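Local coordinates for pseudoazurin (Blue copper protein) (Sinorhizobium meliloti, PDB 3TU6), which binds one copper ion in a cupredoxin beta barrel and, as in other blue copper proteins, probably carries electrons in the periplasm, at residues V75-C80 / G87-I92; K40-A45 / A81-M86; E3-M8 / T32-A37. All blocks are in the same frame, centred on the assembly; numbering follows the deposited sequence.

Contact 1. Residues V75-C80 / G87-I92; sequences VYMYQC and GMIGAI. With CU (copper (II) ion), chain B.
C80 and M88 bind the copper ion of the blue copper site from the two arms of an antiparallel beta hairpin in the cupredoxin barrel, strand 74-79 leading into the metal loop and strand 89-94 leading out of it. C80 SG lies 2.2 Å from the copper and M88 SD 2.5 Å from it; H42 and H83 complete the site. Sulfur ligands suit a site that probably serves both copper(I), a soft ion, and copper(II). C80 SG stands anti to its backbone N (chi1 173°), which carries it past the strand end to the ion, while the extended M88 chain reaches the ion from the other arm and lays its CG 3.6 Å from C80 CB. Behind the ligands, C80 N donates to M88 O, close to straight, and reciprocal backbone bonds join Y78 with G90 and Y76 with I92. M77 and I89 meet on the face covered by helix 112-125, where M77 SD also touches A91 CB at 3.9 Å. On the opposite face, with CG between its backbone N and carbonyl carbon (chi1 67°), the Y78 ring leans across the partner strand, bringing G90 CA over its face in a CH-pi contact, 3.9 Å from the ring centroid. Glycine fits here because a beta carbon would run into the tyrosine hydroxyl. I92 CG1 packs 3.7 Å from Y78 CE2, an apolar neighbour for a ring that meets F20 and F35 edge-to-face. A water in the ring plane lies 2.7 Å from Y78 OH and 2.8 Å from A91 O, hydrogen-bonded to both.

Contact 2. Residues K40-A45 / A81-M86; sequences KGHNSA and APHVGM. With CU (copper (II) ion), chain B.
H42 and H83 supply the two imidazole ligands of the blue copper site, each from a loop of its own. H42 ND1 sits 2.0 Å from the copper ion and H83 ND1 2.1 Å from it. With both nitrogens held on one metal, H42 ND1 and H83 ND1 come within 3.1 Å of each other without a hydrogen bond. The rings meet rim to rim, neither over the other's face, with their planes 57° apart. In each histidine CG lies anti to the carbonyl carbon (chi1 -52° in both), which brings the ring to the copper, and the turn about chi2, different in the two, presents ND1 to it. Histidine suits this place because one nitrogen can take the metal while the other is kept for a second partner: H42 NE2 is hydrogen-bonded to N10. In the cupredoxin fold, where one histidine precedes the short strand 45-46 and the other sits in the cysteine-to-methionine loop, N43 links the two loops. Its OD1 accepts from A81 N at 2.8 Å, the donor lying in the amide plane, and its ND2 is hydrogen-bonded to G60 O. P82 packs beside this link, its CD 3.4 Å from N43 OD1, and its CB stands 3.8 Å above the centre of the H83 ring.

Contact 3. Residues E3-M8 / T32-A37; sequences EYRVEM and TVTFVA
V6 and F35 lie side by side on the inward face of two neighbouring parallel strands, V6 CG1 3.8 Å from F35 CE1. The other branch of the valine, CG2, meets V33 CG1 at 3.6 Å, and the same V33 methyl rests over the rim of one face of the phenylalanine ring. Branched residues and a flat ring line this part of the barrel interior, where F20 and I25 of strand 19-27 cover V6. M8 crosses F35 at about a right angle, its sulfur beside the ring in an oblique Met-aromatic contact, 5.5 Å from the centroid. A bend at chi3 (-71°) turns its methyl onto A37, with M8 CE 4.0 Å from A37 CB. An alanine in place of M8 would probably open a gap beside F35 and A37, leaving the ring without its sulfur neighbour and the A37 methyl without CE. The partners are set by five backbone bonds of a parallel ladder, ending with M8 N to V36 O at 2.8 Å. On the outer face a water bridges T32 OG1 and T34 OG1, the latter also hydrogen-bonded to T67 OG1, and donates to Y4 O, while R5 crosses V36 at a slant. The threonines, R5 and E7 thus face outward and V6, V33 and F35 inward, with M8 carrying the packing toward the copper site.

Overall arrangement
From the N terminus, strand 3-9 runs first, and contact 3 closes when strand 32-36 pairs beside it, after a 23-residue excursion that includes strand 19-27. The chain then passes into the 40-45 loop, the opening half of contact 2. Contact 1 starts at 75-80 before contact 2 is completed, so contacts 1 and 2 cross, while contact 3 precedes both in series. Contact 1 closes the loop between hairpin strands 74-79 and 89-94, and residues 81-86 within it form the second half of contact 2, which ties the two ligand loops together. The crossing contacts share the copper ion and a probable hydrogen bond from Q79 N to A45 O. Contact 3 joins contact 1 through F35 against Y78, and contact 2 through M8 against H42.

Contact 1. Residues V75-C80 / G87-I92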
# COMPACT_ATOMS: atom_id res chain seq x y z
N VAL A 75 -5.21 5.91 -6.54
CA VAL A 75 -4.21 5.51 -5.57
C VAL A 75 -4.87 4.83 -4.38
O VAL A 75 -5.82 5.37 -3.80
CB VAL A 75 -3.38 6.71 -5.07
CG1 VAL A 75 -2.29 6.25 -4.12
CG2 VAL A 75 -2.79 7.47 -6.25
N TYR A 76 -4.36 3.66 -4.01
CA TYR A 76 -4.83 2.91 -2.86
C TYR A 76 -3.75 2.94 -1.78
O TYR A 76 -2.67 2.38 -1.98
CB TYR A 76 -5.13 1.46 -3.25
CG TYR A 76 -6.31 1.28 -4.19
CD1 TYR A 76 -6.22 1.66 -5.53
CD2 TYR A 76 -7.50 0.72 -3.74
CE1 TYR A 76 -7.29 1.49 -6.39
CE2 TYR A 76 -8.58 0.55 -4.60
CZ TYR A 76 -8.47 0.93 -5.92
OH TYR A 76 -9.54 0.76 -6.77
N MET A 77 -4.03 3.60 -0.66
CA MET A 77 -3.11 3.66 0.47
C MET A 77 -3.50 2.62 1.52
O MET A 77 -4.61 2.67 2.05
CB MET A 77 -3.10 5.05 1.10
CG MET A 77 -2.71 6.17 0.15
SD MET A 77 -1.05 6.04 -0.53
CE MET A 77 -0.05 6.22 0.96
N TYR A 78 -2.59 1.70 1.81
CA TYR A 78 -2.84 0.61 2.75
C TYR A 78 -1.74 0.55 3.81
O TYR A 78 -0.69 1.16 3.66
CB TYR A 78 -2.96 -0.72 2.01
CG TYR A 78 -1.68 -1.20 1.37
CD1 TYR A 78 -0.77 -1.98 2.08
CD2 TYR A 78 -1.37 -0.88 0.05
CE1 TYR A 78 0.41 -2.42 1.50
CE2 TYR A 78 -0.19 -1.32 -0.55
CZ TYR A 78 0.69 -2.09 0.19
OH TYR A 78 1.86 -2.53 -0.38
N GLN A 79 -2.00 -0.20 4.89
CA GLN A 79 -1.10 -0.23 6.04
C GLN A 79 -0.99 -1.60 6.67
O GLN A 79 -1.81 -2.49 6.42
CB GLN A 79 -1.58 0.77 7.09
CG GLN A 79 -2.93 0.40 7.72
CD GLN A 79 -3.35 1.37 8.82
OE1 GLN A 79 -3.22 2.58 8.68
NE2 GLN A 79 -3.86 0.82 9.92
N CYS A 80 0.04 -1.77 7.50
CA CYS A 80 0.14 -2.88 8.44
C CYS A 80 -0.23 -2.35 9.82
O CYS A 80 0.46 -1.47 10.34
CB CYS A 80 1.56 -3.45 8.46
SG CYS A 80 1.84 -4.70 9.73
N GLY A 87 5.99 3.05 10.38
CA GLY A 87 6.11 3.49 8.99
C GLY A 87 5.77 2.45 7.94
O GLY A 87 6.03 2.67 6.75
N MET A 88 5.18 1.33 8.35
CA MET A 88 4.88 0.24 7.42
C MET A 88 3.57 0.50 6.66
O MET A 88 2.51 -0.03 7.00
CB MET A 88 4.82 -1.11 8.15
CG MET A 88 4.71 -2.29 7.20
SD MET A 88 5.20 -3.87 7.91
CE MET A 88 4.98 -4.95 6.50
N ILE A 89 3.67 1.35 5.64
CA ILE A 89 2.56 1.57 4.71
C ILE A 89 3.05 1.33 3.28
O ILE A 89 4.25 1.34 3.01
CB ILE A 89 1.96 2.99 4.83
CG1 ILE A 89 3.01 4.07 4.58
CG2 ILE A 89 1.32 3.18 6.20
CD1 ILE A 89 2.42 5.46 4.40
N GLY A 90 2.10 1.11 2.38
CA GLY A 90 2.39 0.94 0.96
C GLY A 90 1.31 1.55 0.09
O GLY A 90 0.27 1.97 0.59
N ALA A 91 1.57 1.61 -1.21
CA ALA A 91 0.63 2.18 -2.16
C ALA A 91 0.44 1.26 -3.36
O ALA A 91 1.36 0.57 -3.78
CB ALA A 91 1.11 3.54 -2.62
N ILE A 92 -0.78 1.26 -3.89
CA ILE A 92 -1.07 0.63 -5.17
C ILE A 92 -1.70 1.69 -6.06
O ILE A 92 -2.78 2.20 -5.76
CB ILE A 92 -2.05 -0.56 -5.04
CG1 ILE A 92 -1.54 -1.57 -4.01
CG2 ILE A 92 -2.24 -1.24 -6.39
CD1 ILE A 92 -2.46 -2.77 -3.83
CU CU B . 4.02 -5.17 9.69
O HOH W 1 2.78 -1.65 -2.77

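Contact 2. Residues K40-A45 / A81-M86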
# COMPACT_ATOMS: atom_id res chain seq x y z
N LYS A 40 6.65 -13.18 9.32
CA LYS A 40 5.39 -13.26 10.05
C LYS A 40 5.14 -12.03 10.90
O LYS A 40 6.06 -11.26 11.20
CB LYS A 40 5.36 -14.52 10.93
CG LYS A 40 5.61 -15.82 10.18
CD LYS A 40 4.56 -16.10 9.12
CE LYS A 40 4.74 -17.47 8.50
NZ LYS A 40 3.72 -17.78 7.47
N GLY A 41 3.88 -11.84 11.29
CA GLY A 41 3.47 -10.74 12.17
C GLY A 41 2.93 -9.51 11.45
O GLY A 41 2.66 -8.50 12.10
N HIS A 42 2.76 -9.59 10.13
CA HIS A 42 2.25 -8.47 9.34
C HIS A 42 0.86 -8.76 8.78
O HIS A 42 0.44 -9.91 8.68
CB HIS A 42 3.19 -8.14 8.18
CG HIS A 42 4.62 -7.95 8.59
ND1 HIS A 42 5.07 -6.81 9.21
CD2 HIS A 42 5.70 -8.76 8.45
CE1 HIS A 42 6.36 -6.93 9.45
NE2 HIS A 42 6.77 -8.10 8.99
N ASN A 43 0.16 -7.68 8.42
CA ASN A 43 -1.09 -7.78 7.68
C ASN A 43 -1.16 -6.66 6.64
O ASN A 43 -0.28 -5.80 6.60
CB ASN A 43 -2.29 -7.71 8.63
CG ASN A 43 -2.67 -6.29 9.03
OD1 ASN A 43 -1.82 -5.51 9.47
ND2 ASN A 43 -3.95 -5.96 8.89
N SER A 44 -2.20 -6.70 5.82
CA SER A 44 -2.47 -5.63 4.86
C SER A 44 -3.93 -5.21 4.95
O SER A 44 -4.82 -6.05 4.80
CB SER A 44 -2.14 -6.08 3.44
OG SER A 44 -2.38 -5.04 2.51
N ALA A 45 -4.16 -3.93 5.21
CA ALA A 45 -5.51 -3.37 5.28
C ALA A 45 -5.54 -1.98 4.66
O ALA A 45 -4.61 -1.20 4.85
CB ALA A 45 -5.98 -3.32 6.73
N ALA A 81 -1.30 -2.87 10.40
CA ALA A 81 -1.81 -2.35 11.68
C ALA A 81 -0.78 -2.41 12.81
O ALA A 81 -0.59 -1.41 13.51
CB ALA A 81 -3.10 -3.08 12.08
N PRO A 82 -0.12 -3.56 13.00
CA PRO A 82 0.94 -3.65 14.01
C PRO A 82 2.08 -2.64 13.86
O PRO A 82 2.59 -2.14 14.87
CB PRO A 82 1.46 -5.07 13.85
CG PRO A 82 0.30 -5.84 13.36
CD PRO A 82 -0.49 -4.90 12.50
N HIS A 83 2.48 -2.34 12.62
CA HIS A 83 3.69 -1.55 12.38
C HIS A 83 3.46 -0.23 11.63
O HIS A 83 4.42 0.39 11.18
CB HIS A 83 4.71 -2.40 11.62
CG HIS A 83 4.98 -3.73 12.25
ND1 HIS A 83 4.65 -4.92 11.65
CD2 HIS A 83 5.54 -4.05 13.44
CE1 HIS A 83 5.00 -5.92 12.44
NE2 HIS A 83 5.54 -5.42 13.54
N VAL A 84 2.21 0.21 11.52
CA VAL A 84 1.91 1.47 10.82
C VAL A 84 2.63 2.65 11.47
O VAL A 84 3.18 3.50 10.77
CB VAL A 84 0.39 1.76 10.71
CG1 VAL A 84 -0.26 1.86 12.09
CG2 VAL A 84 0.16 3.05 9.91
N GLY A 85 2.64 2.69 12.80
CA GLY A 85 3.33 3.74 13.54
C GLY A 85 4.84 3.74 13.32
O GLY A 85 5.48 4.78 13.47
N MET A 86 5.38 2.58 12.97
CA MET A 86 6.80 2.45 12.61
C MET A 86 7.06 2.78 11.14
O MET A 86 8.21 2.77 10.69
CB MET A 86 7.28 1.02 12.91
CG MET A 86 7.11 0.59 14.36
SD MET A 86 7.69 -1.09 14.66
CE MET A 86 9.46 -0.87 14.44
CU CU B . 4.02 -5.17 9.69

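Contact 3. Residues E3-M8 / T32-A37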
# COMPACT_ATOMS: atom_id res chain seq x y z
N GLU A 3 -1.07 -10.15 -12.46
CA GLU A 3 -1.11 -10.50 -11.04
C GLU A 3 0.22 -10.14 -10.40
O GLU A 3 1.26 -10.68 -10.78
CB GLU A 3 -1.40 -11.99 -10.86
CG GLU A 3 -2.66 -12.46 -11.57
CD GLU A 3 -3.04 -13.89 -11.24
OE1 GLU A 3 -2.13 -14.72 -11.01
OE2 GLU A 3 -4.25 -14.20 -11.20
N TYR A 4 0.19 -9.22 -9.44
CA TYR A 4 1.41 -8.71 -8.80
C TYR A 4 1.56 -9.20 -7.37
O TYR A 4 0.60 -9.69 -6.76
CB TYR A 4 1.41 -7.18 -8.85
CG TYR A 4 1.43 -6.64 -10.26
CD1 TYR A 4 2.56 -6.80 -11.06
CD2 TYR A 4 0.32 -6.00 -10.81
CE1 TYR A 4 2.59 -6.32 -12.36
CE2 TYR A 4 0.34 -5.52 -12.11
CZ TYR A 4 1.48 -5.68 -12.88
OH TYR A 4 1.52 -5.21 -14.17
N ARG A 5 2.78 -9.08 -6.85
CA ARG A 5 3.13 -9.55 -5.51
C ARG A 5 3.75 -8.42 -4.69
O ARG A 5 4.62 -7.70 -5.17
CB ARG A 5 4.13 -10.70 -5.59
CG ARG A 5 3.61 -11.97 -6.23
CD ARG A 5 2.55 -12.64 -5.37
NE ARG A 5 2.38 -14.05 -5.71
CZ ARG A 5 3.19 -15.04 -5.33
NH1 ARG A 5 4.27 -14.79 -4.60
NH2 ARG A 5 2.93 -16.29 -5.70
N VAL A 6 3.29 -8.28 -3.45
CA VAL A 6 3.91 -7.38 -2.48
C VAL A 6 4.28 -8.18 -1.24
O VAL A 6 3.40 -8.71 -0.56
CB VAL A 6 2.96 -6.24 -2.08
CG1 VAL A 6 3.60 -5.37 -0.99
CG2 VAL A 6 2.60 -5.40 -3.29
N GLU A 7 5.57 -8.26 -0.95
CA GLU A 7 6.05 -9.01 0.21
C GLU A 7 5.96 -8.16 1.48
O GLU A 7 6.30 -6.98 1.46
CB GLU A 7 7.49 -9.47 -0.01
CG GLU A 7 7.64 -10.47 -1.15
CD GLU A 7 9.04 -11.05 -1.25
OE1 GLU A 7 9.16 -12.22 -1.67
OE2 GLU A 7 10.01 -10.35 -0.90
N MET A 8 5.50 -8.78 2.56
CA MET A 8 5.44 -8.13 3.87
C MET A 8 6.66 -8.60 4.66
O MET A 8 6.78 -9.78 5.00
CB MET A 8 4.13 -8.51 4.58
CG MET A 8 2.89 -8.32 3.72
SD MET A 8 1.32 -8.51 4.59
CE MET A 8 1.31 -10.28 4.89
N THR A 32 -4.69 -7.64 -10.14
CA THR A 32 -4.73 -8.07 -8.74
C THR A 32 -3.36 -7.93 -8.08
O THR A 32 -2.32 -8.03 -8.75
CB THR A 32 -5.19 -9.53 -8.59
OG1 THR A 32 -4.25 -10.40 -9.24
CG2 THR A 32 -6.57 -9.73 -9.20
N VAL A 33 -3.36 -7.70 -6.77
CA VAL A 33 -2.14 -7.69 -5.97
C VAL A 33 -2.30 -8.66 -4.80
O VAL A 33 -3.26 -8.57 -4.03
CB VAL A 33 -1.84 -6.27 -5.42
CG1 VAL A 33 -0.74 -6.33 -4.36
CG2 VAL A 33 -1.45 -5.34 -6.55
N THR A 34 -1.36 -9.60 -4.69
CA THR A 34 -1.36 -10.59 -3.62
C THR A 34 -0.27 -10.26 -2.61
O THR A 34 0.88 -10.04 -2.99
CB THR A 34 -1.13 -12.01 -4.17
OG1 THR A 34 -2.14 -12.32 -5.13
CG2 THR A 34 -1.15 -13.04 -3.05
N PHE A 35 -0.64 -10.23 -1.34
CA PHE A 35 0.32 -9.94 -0.27
C PHE A 35 0.93 -11.24 0.24
O PHE A 35 0.23 -12.21 0.47
CB PHE A 35 -0.35 -9.15 0.84
CG PHE A 35 -0.68 -7.74 0.45
CD1 PHE A 35 0.25 -6.74 0.62
CD2 PHE A 35 -1.89 -7.44 -0.15
CE1 PHE A 35 -0.02 -5.44 0.24
CE2 PHE A 35 -2.18 -6.13 -0.54
CZ PHE A 35 -1.24 -5.13 -0.35
N VAL A 36 2.26 -11.24 0.39
CA VAL A 36 3.00 -12.44 0.75
C VAL A 36 3.59 -12.29 2.15
O VAL A 36 4.26 -11.29 2.45
CB VAL A 36 4.15 -12.70 -0.25
CG1 VAL A 36 4.82 -14.04 0.04
CG2 VAL A 36 3.62 -12.66 -1.68
N ALA A 37 3.33 -13.27 3.01
CA ALA A 37 3.83 -13.26 4.38
C ALA A 37 5.20 -13.91 4.45
O ALA A 37 5.36 -14.98 5.04
CB ALA A 37 2.85 -13.98 5.31
O HOH W 2 -1.95 -10.78 -7.62